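Local coordinates for protein putative creatinine amidohydrolase (Bacteroides fragilis, PDB 3LUB) that binds two zinc ions as a member of the creatininase superfamily and probably hydrolyses carbon-nitrogen bonds in linear amides, at residues F[47-52]-F[174-179]; F[59-64]-F[236-241]; F[114-119]-F[123-128]. All coordinates share one frame; numbering follows the deposited sequence.

How the interactions relate
Helix 42-62 ties interactions 1 and 2 together: its residues 47-52 meet the end of helix 166-175, and its last turn meets helix 226-249, with the two contact centres about 17 Å apart. Interaction 3 joins strand 113-118 of the parallel sheet to the start of helix 126-135, and its centre is about 20 Å from each of theirs. Along the chain the segments of interactions 1 and 2 alternate, and interaction 3 is nested within both loops. Side chains link all three, for Ile50 CG2 packs on Leu240 CD1 at 3.5 Å and Ala51 CB on Leu117 CD2 at 3.7 Å. Helices 42-62 and 226-249 thus pack on each other and on strand 113-118; interaction 3 lies nearest the zinc site and interaction 2 lies away from it.

Interaction 1. Residues F[47-52]-F[174-179]; sequences PHDIAV and HYHPEL
The Tyr175 ring is sandwiched, with Asp49 CB over the centre of one face and His174 CD2 over the centre of the opposite face. The Asp49 methylene makes a CH-pi contact, with CB 3.7 Å from the centroid of the Tyr175 ring and almost on its normal. At the edge of the His176 ring, NE2 lies 2.7 Å from Asp49 OD2, but the bond is bent to 122° at the hydrogen and weak; carboxylate and imidazole planes are 36° apart. On the other edge His176 ND1 reaches Glu178 OE2 (3.0 Å) close to the ring plane. The second carboxylate oxygen, Asp49 OD1, is held by a nearly straight bond from His48 ND1 (3.1 Å), while OD2, besides the weak bond from His176, accepts one from a water that also donates to Tyr175 O. With CG beside its own backbone N (chi1 -80°), the tyrosine brings its hydroxyl across Ile50 at about a right angle, OH to CG1 3.8 Å, and that hydroxyl bonds to Glu53. The contact fastens helix 42-62 to the end of helix 166-175, where His176 leaves helical geometry; helix 226-249 packs against both, through Ile236 and Leu240 on Ile50 and Val233 on Tyr175.

Interaction 2. Residues F[59-64]-F[236-241]; sequences LSRSGV and IVEKLA
Glu238 and Ala241, one helical turn apart, both receive the guanidinium of Arg61, the one by charge and the other by packing. Glu238 comes first along residues 236-241. Its CG stands opposite the backbone N, and a bend at chi2 (-73°) then turns the carboxylate toward helix 42-62. OE2 does the bonding. It accepts from Arg61 NH1 at 3.1 Å, through the anti lone pair that faces away from OE1, and this hydrogen bond is part of a salt bridge. Arg61 NH2 adds a longer, weak bond to the same Glu238 OE2 at 3.4 Å, so two nitrogens converge on one oxygen in a forked arrangement. The fit is not coplanar: guanidinium and carboxylate planes are 43° apart, and OE2 sits 20° out of the guanidinium plane as seen from NH1. The side chains cross at about a right angle.

Ala241 follows on the next turn, its CB pointing at the first segment. The methyl lies over one face of the guanidinium, 3.8 Å from CB to Arg61 NH2. Arg61 reaches this place on a chain that bends at chi3, while its NE has its strongest partner, a salt bridge, in Glu245, one turn further on. Glu238 and Glu245 thus hold the guanidinium at different nitrogens, which probably limits its rotation.

The contact is a bridge at the surface, with the methyl of Ala241 buried beside it, between the last turn of helix 42-62, just before Gly63 leaves the helix with positive phi, and the middle of helix 226-249. The same two helices also meet through apolar side chains, Ala241 on Leu57 and Leu240 on Ala54.

Interaction 3. Residues F[114-119]-F[123-128]; sequences LLILSG and NNFKGM
Ile116 and Phe125 are brought together by their first torsions: the CG2 methyl of Ile116 lies opposite the backbone nitrogen, and Phe125 places CG opposite its carbonyl carbon (chi1 -62°), so that the branch methyl lands over a face of the ring. This CH-pi contact puts Ile116 CG2 4.0 Å from the centroid of the Phe125 ring, displaced toward the CE2 side. The other branch of the isoleucine brings CD1 to 4.1 Å from Phe125 CD1. At the ring edge Ser118 CB lies 4.0 Å from Phe125 CE2, near the ring plane, and Trp28 of strand 23-28 also meets the phenyl group, with ring planes at about 60°.

Ser118 points OG toward Asn123, which donates a weak hydrogen bond from ND2 to Ser118 OG (3.3 Å, 154°). Stronger partners lie outside the pair: Ser118 OG bonds to His120 O, Asn123 ND2 to Gly29 O, and Asn123 OD1 accepts from Ala76 N and Gln95 NE2.

The segments open the beta-alpha-beta unit formed by strand 113-118, helix 126-135 and strand 140-145. All four touching side chains are buried, and both polar atoms of the Asn123 amide have partners, OD1 accepting two bonds and ND2 giving two. The Asn123 side chain comes within about 3 Å of that of His120. Together with the Ser118 OG to His120 O bond, this is consistent with the Ser118-Asn123 pair holding the turn that carries this zinc ligand.

Interaction 1. Residues F[47-52]-F[174-179]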
ATOM      1  N   PRO F  47      21.013  -3.598  22.831  1.00 19.00           N
ATOM      2  CA  PRO F  47      19.707  -3.910  23.468  1.00 18.47           C
ATOM      3  C   PRO F  47      19.404  -5.378  23.679  1.00 18.43           C
ATOM      4  O   PRO F  47      18.713  -5.720  24.605  1.00 20.27           O
ATOM      5  CB  PRO F  47      18.690  -3.288  22.498  1.00 20.09           C
ATOM      6  CG  PRO F  47      19.417  -3.054  21.227  1.00 16.21           C
ATOM      7  CD  PRO F  47      20.836  -2.837  21.579  1.00 17.23           C
ATOM      8  N   HIS F  48      19.897  -6.248  22.795  1.00 19.96           N
ATOM      9  CA  HIS F  48      19.719  -7.684  22.995  1.00 21.17           C
ATOM     10  C   HIS F  48      20.388  -8.111  24.319  1.00 19.56           C
ATOM     11  O   HIS F  48      19.769  -8.748  25.171  1.00 19.00           O
ATOM     12  CB  HIS F  48      20.320  -8.492  21.841  1.00 20.12           C
ATOM     13  CG  HIS F  48      20.269  -9.966  22.080  1.00 20.25           C
ATOM     14  ND1 HIS F  48      21.304 -10.665  22.663  1.00 25.86           N
ATOM     15  CD2 HIS F  48      19.277 -10.861  21.879  1.00 20.48           C
ATOM     16  CE1 HIS F  48      20.967 -11.935  22.775  1.00 24.77           C
ATOM     17  NE2 HIS F  48      19.735 -12.078  22.322  1.00 27.39           N
ATOM     18  N   ASP F  49      21.658  -7.757  24.473  1.00 20.58           N
ATOM     19  CA  ASP F  49      22.421  -8.124  25.696  1.00 21.09           C
ATOM     20  C   ASP F  49      21.841  -7.517  26.986  1.00 20.50           C
ATOM     21  O   ASP F  49      21.671  -8.223  27.998  1.00 21.78           O
ATOM     22  CB  ASP F  49      23.893  -7.765  25.512  1.00 20.72           C
ATOM     23  CG  ASP F  49      24.590  -8.668  24.498  1.00 24.84           C
ATOM     24  OD1 ASP F  49      23.909  -9.556  23.905  1.00 29.63           O
ATOM     25  OD2 ASP F  49      25.808  -8.472  24.263  1.00 27.75           O
ATOM     26  N   ILE F  50      21.464  -6.235  26.953  1.00 20.09           N
ATOM     27  CA  ILE F  50      20.762  -5.613  28.088  1.00 18.71           C
ATOM     28  C   ILE F  50      19.451  -6.328  28.419  1.00 19.54           C
ATOM     29  O   ILE F  50      19.169  -6.639  29.583  1.00 20.34           O
ATOM     30  CB  ILE F  50      20.498  -4.107  27.847  1.00 20.59           C
ATOM     31  CG1 ILE F  50      21.840  -3.347  27.813  1.00 20.43           C
ATOM     32  CG2 ILE F  50      19.527  -3.541  28.893  1.00 19.73           C
ATOM     33  CD1 ILE F  50      21.765  -1.993  27.207  1.00 17.81           C
ATOM     34  N   ALA F  51      18.638  -6.595  27.408  1.00 19.75           N
ATOM     35  CA  ALA F  51      17.315  -7.202  27.630  1.00 19.08           C
ATOM     36  C   ALA F  51      17.411  -8.610  28.181  1.00 18.96           C
ATOM     37  O   ALA F  51      16.619  -8.999  29.052  1.00 20.19           O
ATOM     38  CB  ALA F  51      16.470  -7.164  26.333  1.00 16.79           C
ATOM     39  N   VAL F  52      18.366  -9.391  27.694  1.00 19.74           N
ATOM     40  CA  VAL F  52      18.601 -10.758  28.232  1.00 20.72           C
ATOM     41  C   VAL F  52      19.025 -10.683  29.710  1.00 20.86           C
ATOM     42  O   VAL F  52      18.473 -11.405  30.563  1.00 21.11           O
ATOM     43  CB  VAL F  52      19.611 -11.555  27.363  1.00 21.63           C
ATOM     44  CG1 VAL F  52      20.139 -12.823  28.088  1.00 21.87           C
ATOM     45  CG2 VAL F  52      18.958 -11.945  26.080  1.00 16.84           C
ATOM     46  N   HIS F 174      32.350  -3.710  27.367  1.00 21.67           N
ATOM     47  CA  HIS F 174      31.879  -4.562  28.461  1.00 21.77           C
ATOM     48  C   HIS F 174      31.290  -5.871  27.971  1.00 22.98           C
ATOM     49  O   HIS F 174      31.741  -6.948  28.345  1.00 22.97           O
ATOM     50  CB  HIS F 174      30.880  -3.799  29.308  1.00 22.04           C
ATOM     51  CG  HIS F 174      30.125  -4.638  30.277  1.00 21.91           C
ATOM     52  ND1 HIS F 174      30.736  -5.328  31.295  1.00 25.08           N
ATOM     53  CD2 HIS F 174      28.798  -4.839  30.433  1.00 23.00           C
ATOM     54  CE1 HIS F 174      29.822  -5.954  32.015  1.00 25.28           C
ATOM     55  NE2 HIS F 174      28.632  -5.671  31.514  1.00 23.27           N
ATOM     56  N   TYR F 175      30.300  -5.774  27.099  1.00 22.76           N
ATOM     57  CA  TYR F 175      29.589  -6.954  26.626  1.00 21.55           C
ATOM     58  C   TYR F 175      30.353  -7.759  25.592  1.00 20.50           C
ATOM     59  O   TYR F 175      30.300  -8.959  25.635  1.00 19.25           O
ATOM     60  CB  TYR F 175      28.225  -6.555  26.029  1.00 21.45           C
ATOM     61  CG  TYR F 175      27.140  -6.308  27.056  1.00 21.45           C
ATOM     62  CD1 TYR F 175      26.767  -7.293  27.965  1.00 22.72           C
ATOM     63  CD2 TYR F 175      26.483  -5.094  27.105  1.00 19.00           C
ATOM     64  CE1 TYR F 175      25.769  -7.058  28.901  1.00 21.50           C
ATOM     65  CE2 TYR F 175      25.495  -4.857  28.023  1.00 20.16           C
ATOM     66  CZ  TYR F 175      25.133  -5.848  28.907  1.00 23.17           C
ATOM     67  OH  TYR F 175      24.141  -5.578  29.805  1.00 19.45           O
ATOM     68  N   HIS F 176      31.009  -7.106  24.632  1.00 21.59           N
ATOM     69  CA  HIS F 176      31.742  -7.822  23.585  1.00 22.26           C
ATOM     70  C   HIS F 176      33.091  -7.187  23.293  1.00 23.19           C
ATOM     71  O   HIS F 176      33.293  -6.605  22.249  1.00 23.35           O
ATOM     72  CB  HIS F 176      30.919  -7.904  22.297  1.00 22.36           C
ATOM     73  CG  HIS F 176      29.688  -8.743  22.425  1.00 23.02           C
ATOM     74  ND1 HIS F 176      29.711 -10.113  22.312  1.00 21.12           N
ATOM     75  CD2 HIS F 176      28.407  -8.406  22.701  1.00 22.81           C
ATOM     76  CE1 HIS F 176      28.491 -10.582  22.485  1.00 27.28           C
ATOM     77  NE2 HIS F 176      27.688  -9.569  22.749  1.00 23.99           N
ATOM     78  N   PRO F 177      34.035  -7.323  24.218  1.00 25.05           N
ATOM     79  CA  PRO F 177      35.361  -6.742  24.020  1.00 25.95           C
ATOM     80  C   PRO F 177      36.107  -7.176  22.735  1.00 25.98           C
ATOM     81  O   PRO F 177      36.937  -6.428  22.222  1.00 26.87           O
ATOM     82  CB  PRO F 177      36.136  -7.169  25.278  1.00 24.69           C
ATOM     83  CG  PRO F 177      35.321  -8.232  25.931  1.00 25.74           C
ATOM     84  CD  PRO F 177      33.894  -8.001  25.519  1.00 24.88           C
ATOM     85  N   GLU F 178      35.826  -8.390  22.274  1.00 27.42           N
ATOM     86  CA  GLU F 178      36.396  -8.942  21.061  1.00 27.33           C
ATOM     87  C   GLU F 178      35.895  -8.247  19.778  1.00 27.48           C
ATOM     88  O   GLU F 178      36.448  -8.476  18.725  1.00 26.36           O
ATOM     89  CB  GLU F 178      36.092 -10.445  20.989  1.00 26.32           C
ATOM     90  CG  GLU F 178      34.687 -10.884  20.535  1.00 29.97           C
ATOM     91  CD  GLU F 178      33.613 -10.755  21.617  1.00 35.17           C
ATOM     92  OE1 GLU F 178      33.945 -10.408  22.782  1.00 28.56           O
ATOM     93  OE2 GLU F 178      32.431 -10.996  21.282  1.00 33.56           O
ATOM     94  N   LEU F 179      34.820  -7.451  19.869  1.00 26.29           N
ATOM     95  CA  LEU F 179      34.225  -6.825  18.696  1.00 25.61           C
ATOM     96  C   LEU F 179      34.701  -5.392  18.501  1.00 26.72           C
ATOM     97  O   LEU F 179      34.381  -4.771  17.491  1.00 28.48           O
ATOM     98  CB  LEU F 179      32.693  -6.871  18.762  1.00 23.70           C
ATOM     99  CG  LEU F 179      32.021  -8.240  18.644  1.00 25.02           C
ATOM    100  CD1 LEU F 179      30.524  -8.109  18.559  1.00 19.29           C
ATOM    101  CD2 LEU F 179      32.533  -9.055  17.443  1.00 25.86           C
TER
HETATM  102  O   HOH W   1      27.514 -10.470  26.033  1.00 30.41           O

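Interaction 2. Residues F[59-64]-F[236-241]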
ATOM      1  N   LEU F  59      13.540 -12.944  36.209  1.00 25.19           N
ATOM      2  CA  LEU F  59      13.240 -14.356  36.463  1.00 25.89           C
ATOM      3  C   LEU F  59      13.794 -14.801  37.813  1.00 27.05           C
ATOM      4  O   LEU F  59      13.075 -15.427  38.568  1.00 27.25           O
ATOM      5  CB  LEU F  59      13.796 -15.257  35.366  1.00 26.31           C
ATOM      6  CG  LEU F  59      13.487 -16.760  35.414  1.00 27.62           C
ATOM      7  CD1 LEU F  59      11.967 -17.061  35.411  1.00 22.73           C
ATOM      8  CD2 LEU F  59      14.211 -17.448  34.270  1.00 26.01           C
ATOM      9  N   SER F  60      15.057 -14.492  38.114  1.00 27.84           N
ATOM     10  CA  SER F  60      15.653 -14.985  39.348  1.00 31.19           C
ATOM     11  C   SER F  60      15.049 -14.305  40.580  1.00 32.20           C
ATOM     12  O   SER F  60      14.878 -14.939  41.627  1.00 34.36           O
ATOM     13  CB  SER F  60      17.170 -14.815  39.343  1.00 31.99           C
ATOM     14  OG  SER F  60      17.545 -13.443  39.508  1.00 42.02           O
ATOM     15  N   ARG F  61      14.695 -13.034  40.422  1.00 31.86           N
ATOM     16  CA  ARG F  61      14.146 -12.192  41.469  1.00 32.27           C
ATOM     17  C   ARG F  61      12.646 -12.362  41.743  1.00 31.83           C
ATOM     18  O   ARG F  61      12.218 -12.318  42.893  1.00 33.14           O
ATOM     19  CB  ARG F  61      14.417 -10.748  41.037  1.00 32.78           C
ATOM     20  CG  ARG F  61      13.983  -9.711  41.980  1.00 36.97           C
ATOM     21  CD  ARG F  61      14.721  -8.404  41.687  1.00 38.11           C
ATOM     22  NE  ARG F  61      13.952  -7.514  40.824  1.00 37.41           N
ATOM     23  CZ  ARG F  61      14.398  -6.330  40.426  1.00 34.83           C
ATOM     24  NH1 ARG F  61      15.603  -5.921  40.795  1.00 35.95           N
ATOM     25  NH2 ARG F  61      13.635  -5.548  39.668  1.00 38.96           N
ATOM     26  N   SER F  62      11.837 -12.533  40.698  1.00 31.12           N
ATOM     27  CA  SER F  62      10.367 -12.582  40.854  1.00 32.21           C
ATOM     28  C   SER F  62       9.680 -13.758  40.218  1.00 29.28           C
ATOM     29  O   SER F  62       8.469 -13.893  40.337  1.00 29.30           O
ATOM     30  CB  SER F  62       9.718 -11.335  40.238  1.00 34.47           C
ATOM     31  OG  SER F  62      10.339 -10.148  40.697  1.00 47.68           O
ATOM     32  N   GLY F  63      10.407 -14.587  39.489  1.00 28.65           N
ATOM     33  CA  GLY F  63       9.773 -15.673  38.732  1.00 28.23           C
ATOM     34  C   GLY F  63       8.984 -15.181  37.522  1.00 28.18           C
ATOM     35  O   GLY F  63       8.192 -15.914  36.937  1.00 30.08           O
ATOM     36  N   VAL F  64       9.185 -13.927  37.137  1.00 27.72           N
ATOM     37  CA  VAL F  64       8.549 -13.390  35.948  1.00 26.02           C
ATOM     38  C   VAL F  64       9.445 -13.760  34.768  1.00 25.10           C
ATOM     39  O   VAL F  64      10.626 -13.450  34.779  1.00 24.19           O
ATOM     40  CB  VAL F  64       8.334 -11.880  36.048  1.00 26.43           C
ATOM     41  CG1 VAL F  64       7.961 -11.306  34.680  1.00 25.20           C
ATOM     42  CG2 VAL F  64       7.245 -11.592  37.081  1.00 24.97           C
ATOM     43  N   ILE F 236      20.442   0.408  34.344  1.00 21.79           N
ATOM     44  CA  ILE F 236      19.564   0.216  33.163  1.00 20.60           C
ATOM     45  C   ILE F 236      18.882  -1.150  33.308  1.00 20.81           C
ATOM     46  O   ILE F 236      17.647  -1.281  33.254  1.00 22.33           O
ATOM     47  CB  ILE F 236      20.383   0.355  31.803  1.00 22.12           C
ATOM     48  CG1 ILE F 236      20.950   1.773  31.638  1.00 18.53           C
ATOM     49  CG2 ILE F 236      19.533  -0.000  30.570  1.00 18.94           C
ATOM     50  CD1 ILE F 236      21.990   1.930  30.490  1.00 16.17           C
ATOM     51  N   VAL F 237      19.702  -2.164  33.558  1.00 20.72           N
ATOM     52  CA  VAL F 237      19.226  -3.549  33.708  1.00 20.49           C
ATOM     53  C   VAL F 237      18.229  -3.711  34.829  1.00 21.71           C
ATOM     54  O   VAL F 237      17.192  -4.373  34.669  1.00 22.10           O
ATOM     55  CB  VAL F 237      20.417  -4.521  33.869  1.00 20.01           C
ATOM     56  CG1 VAL F 237      19.927  -5.862  34.481  1.00 18.50           C
ATOM     57  CG2 VAL F 237      21.102  -4.716  32.464  1.00 19.33           C
ATOM     58  N   GLU F 238      18.510  -3.058  35.955  1.00 23.19           N
ATOM     59  CA  GLU F 238      17.643  -3.145  37.129  1.00 23.14           C
ATOM     60  C   GLU F 238      16.291  -2.437  36.916  1.00 21.76           C
ATOM     61  O   GLU F 238      15.221  -2.959  37.295  1.00 21.73           O
ATOM     62  CB  GLU F 238      18.403  -2.571  38.359  1.00 24.98           C
ATOM     63  CG  GLU F 238      17.761  -2.950  39.707  1.00 31.86           C
ATOM     64  CD  GLU F 238      16.471  -2.198  39.966  1.00 37.82           C
ATOM     65  OE1 GLU F 238      16.422  -0.988  39.642  1.00 45.06           O
ATOM     66  OE2 GLU F 238      15.498  -2.813  40.468  1.00 39.89           O
ATOM     67  N   LYS F 239      16.325  -1.251  36.300  1.00 22.00           N
ATOM     68  CA  LYS F 239      15.067  -0.567  35.935  1.00 23.42           C
ATOM     69  C   LYS F 239      14.233  -1.344  34.921  1.00 22.11           C
ATOM     70  O   LYS F 239      13.017  -1.388  35.030  1.00 22.28           O
ATOM     71  CB  LYS F 239      15.323   0.825  35.374  1.00 23.25           C
ATOM     72  CG  LYS F 239      15.441   1.928  36.401  1.00 28.44           C
ATOM     73  CD  LYS F 239      15.283   3.310  35.712  1.00 33.13           C
ATOM     74  CE  LYS F 239      15.823   4.445  36.584  1.00 45.11           C
ATOM     75  NZ  LYS F 239      15.425   4.307  38.024  1.00 46.49           N
ATOM     76  N   LEU F 240      14.875  -1.936  33.915  1.00 22.30           N
ATOM     77  CA  LEU F 240      14.150  -2.713  32.911  1.00 21.23           C
ATOM     78  C   LEU F 240      13.525  -3.957  33.548  1.00 21.08           C
ATOM     79  O   LEU F 240      12.350  -4.249  33.330  1.00 20.43           O
ATOM     80  CB  LEU F 240      15.061  -3.054  31.707  1.00 21.87           C
ATOM     81  CG  LEU F 240      15.301  -1.884  30.741  1.00 21.27           C
ATOM     82  CD1 LEU F 240      16.458  -2.102  29.750  1.00 16.80           C
ATOM     83  CD2 LEU F 240      13.982  -1.486  29.960  1.00 22.99           C
ATOM     84  N   ALA F 241      14.290  -4.655  34.383  1.00 21.33           N
ATOM     85  CA  ALA F 241      13.770  -5.786  35.137  1.00 20.78           C
ATOM     86  C   ALA F 241      12.498  -5.410  35.912  1.00 20.63           C
ATOM     87  O   ALA F 241      11.513  -6.145  35.907  1.00 22.84           O
ATOM     88  CB  ALA F 241      14.844  -6.314  36.109  1.00 19.50           C
TER

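Interaction 3. Residues F[114-119]-F[123-128]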
ATOM      1  N   LEU F 114       4.208  -6.588  25.080  1.00 18.84           N
ATOM      2  CA  LEU F 114       5.444  -6.500  24.319  1.00 18.64           C
ATOM      3  C   LEU F 114       6.149  -5.214  24.643  1.00 17.92           C
ATOM      4  O   LEU F 114       5.525  -4.159  24.684  1.00 19.13           O
ATOM      5  CB  LEU F 114       5.125  -6.555  22.796  1.00 19.99           C
ATOM      6  CG  LEU F 114       6.232  -6.327  21.766  1.00 15.90           C
ATOM      7  CD1 LEU F 114       7.287  -7.455  21.731  1.00 11.93           C
ATOM      8  CD2 LEU F 114       5.632  -6.116  20.354  1.00 18.03           C
ATOM      9  N   LEU F 115       7.458  -5.286  24.875  1.00 18.23           N
ATOM     10  CA  LEU F 115       8.296  -4.099  24.942  1.00 17.17           C
ATOM     11  C   LEU F 115       9.233  -4.102  23.763  1.00 17.42           C
ATOM     12  O   LEU F 115       9.951  -5.075  23.558  1.00 18.38           O
ATOM     13  CB  LEU F 115       9.112  -4.054  26.223  1.00 17.92           C
ATOM     14  CG  LEU F 115      10.087  -2.869  26.298  1.00 18.73           C
ATOM     15  CD1 LEU F 115       9.303  -1.600  26.553  1.00 16.44           C
ATOM     16  CD2 LEU F 115      11.187  -3.074  27.293  1.00 18.35           C
ATOM     17  N   ILE F 116       9.233  -3.002  23.013  1.00 17.13           N
ATOM     18  CA  ILE F 116      10.235  -2.746  21.984  1.00 17.69           C
ATOM     19  C   ILE F 116      11.407  -2.008  22.630  1.00 18.40           C
ATOM     20  O   ILE F 116      11.231  -0.903  23.112  1.00 17.72           O
ATOM     21  CB  ILE F 116       9.689  -1.898  20.784  1.00 18.57           C
ATOM     22  CG1 ILE F 116       8.435  -2.561  20.170  1.00 19.55           C
ATOM     23  CG2 ILE F 116      10.777  -1.738  19.743  1.00 12.55           C
ATOM     24  CD1 ILE F 116       7.558  -1.642  19.312  1.00 17.83           C
ATOM     25  N   LEU F 117      12.576  -2.663  22.694  1.00 17.59           N
ATOM     26  CA  LEU F 117      13.767  -2.041  23.258  1.00 17.14           C
ATOM     27  C   LEU F 117      14.707  -1.640  22.117  1.00 17.62           C
ATOM     28  O   LEU F 117      15.397  -2.481  21.525  1.00 17.45           O
ATOM     29  CB  LEU F 117      14.470  -2.987  24.253  1.00 16.58           C
ATOM     30  CG  LEU F 117      15.646  -2.407  25.062  1.00 18.46           C
ATOM     31  CD1 LEU F 117      15.231  -1.190  25.896  1.00 14.28           C
ATOM     32  CD2 LEU F 117      16.273  -3.469  25.950  1.00 16.13           C
ATOM     33  N   SER F 118      14.712  -0.352  21.800  1.00 18.14           N
ATOM     34  CA  SER F 118      15.463   0.130  20.669  1.00 18.54           C
ATOM     35  C   SER F 118      16.907   0.459  21.049  1.00 20.34           C
ATOM     36  O   SER F 118      17.197   0.977  22.109  1.00 20.31           O
ATOM     37  CB  SER F 118      14.791   1.357  20.015  1.00 16.74           C
ATOM     38  OG  SER F 118      15.464   1.725  18.800  1.00 19.25           O
ATOM     39  N   GLY F 119      17.809   0.177  20.110  1.00 21.35           N
ATOM     40  CA  GLY F 119      19.205   0.558  20.207  1.00 20.36           C
ATOM     41  C   GLY F 119      19.542   1.716  19.312  1.00 19.94           C
ATOM     42  O   GLY F 119      20.667   2.179  19.337  1.00 21.28           O
ATOM     43  N   ASN F 123      15.011   5.297  15.212  1.00 22.06           N
ATOM     44  CA  ASN F 123      13.750   4.578  15.257  1.00 21.63           C
ATOM     45  C   ASN F 123      12.711   5.289  16.143  1.00 22.13           C
ATOM     46  O   ASN F 123      13.010   5.753  17.239  1.00 21.50           O
ATOM     47  CB  ASN F 123      13.944   3.137  15.757  1.00 19.91           C
ATOM     48  CG  ASN F 123      14.891   2.319  14.894  1.00 21.25           C
ATOM     49  OD1 ASN F 123      15.038   2.569  13.675  1.00 15.97           O
ATOM     50  ND2 ASN F 123      15.527   1.307  15.510  1.00 13.84           N
ATOM     51  N   ASN F 124      11.490   5.363  15.636  1.00 21.29           N
ATOM     52  CA  ASN F 124      10.357   6.007  16.305  1.00 22.29           C
ATOM     53  C   ASN F 124       9.141   5.100  16.136  1.00 20.57           C
ATOM     54  O   ASN F 124       8.783   4.771  15.026  1.00 21.05           O
ATOM     55  CB  ASN F 124      10.104   7.386  15.681  1.00 23.84           C
ATOM     56  CG  ASN F 124      11.225   8.393  15.988  1.00 29.72           C
ATOM     57  OD1 ASN F 124      11.442   8.744  17.150  1.00 39.00           O
ATOM     58  ND2 ASN F 124      11.930   8.867  14.947  1.00 29.62           N
ATOM     59  N   PHE F 125       8.548   4.671  17.250  1.00 20.09           N
ATOM     60  CA  PHE F 125       7.512   3.669  17.263  1.00 19.15           C
ATOM     61  C   PHE F 125       6.159   4.143  17.760  1.00 19.00           C
ATOM     62  O   PHE F 125       5.237   3.339  17.832  1.00 19.47           O
ATOM     63  CB  PHE F 125       7.955   2.471  18.139  1.00 20.84           C
ATOM     64  CG  PHE F 125       9.182   1.791  17.633  1.00 20.17           C
ATOM     65  CD1 PHE F 125       9.110   0.950  16.530  1.00 20.68           C
ATOM     66  CD2 PHE F 125      10.423   2.026  18.217  1.00 16.70           C
ATOM     67  CE1 PHE F 125      10.266   0.344  16.006  1.00 15.13           C
ATOM     68  CE2 PHE F 125      11.580   1.424  17.690  1.00 17.08           C
ATOM     69  CZ  PHE F 125      11.481   0.580  16.581  1.00 16.68           C
ATOM     70  N   LYS F 126       6.025   5.420  18.129  1.00 19.29           N
ATOM     71  CA  LYS F 126       4.791   5.897  18.737  1.00 18.91           C
ATOM     72  C   LYS F 126       3.601   5.807  17.799  1.00 18.56           C
ATOM     73  O   LYS F 126       2.518   5.397  18.215  1.00 20.42           O
ATOM     74  CB  LYS F 126       4.936   7.341  19.269  1.00 21.27           C
ATOM     75  CG  LYS F 126       5.880   7.490  20.452  1.00 20.78           C
ATOM     76  CD  LYS F 126       5.951   8.920  20.917  1.00 24.06           C
ATOM     77  CE  LYS F 126       6.793   9.075  22.173  1.00 28.20           C
ATOM     78  NZ  LYS F 126       6.533  10.442  22.705  1.00 35.34           N
ATOM     79  N   GLY F 127       3.770   6.218  16.547  1.00 17.87           N
ATOM     80  CA  GLY F 127       2.699   6.087  15.538  1.00 17.89           C
ATOM     81  C   GLY F 127       2.254   4.640  15.288  1.00 19.46           C
ATOM     82  O   GLY F 127       1.059   4.358  15.224  1.00 18.45           O
HETATM   83  N   MSE F 128       3.204   3.715  15.160  1.00 19.44           N
HETATM   84  CA  MSE F 128       2.886   2.312  14.927  1.00 19.49           C
HETATM   85  C   MSE F 128       2.093   1.732  16.094  1.00 18.14           C
HETATM   86  O   MSE F 128       1.173   0.950  15.899  1.00 16.93           O
HETATM   87  CB  MSE F 128       4.153   1.489  14.803  1.00 19.72           C
HETATM   88  CG  MSE F 128       5.040   1.845  13.671  1.00 24.01           C
HETATM   89 SE   MSE F 128       6.669   0.795  13.584  0.75 21.02          SE
HETATM   90  CE  MSE F 128       7.678   2.243  12.907  1.00 13.72           C
TER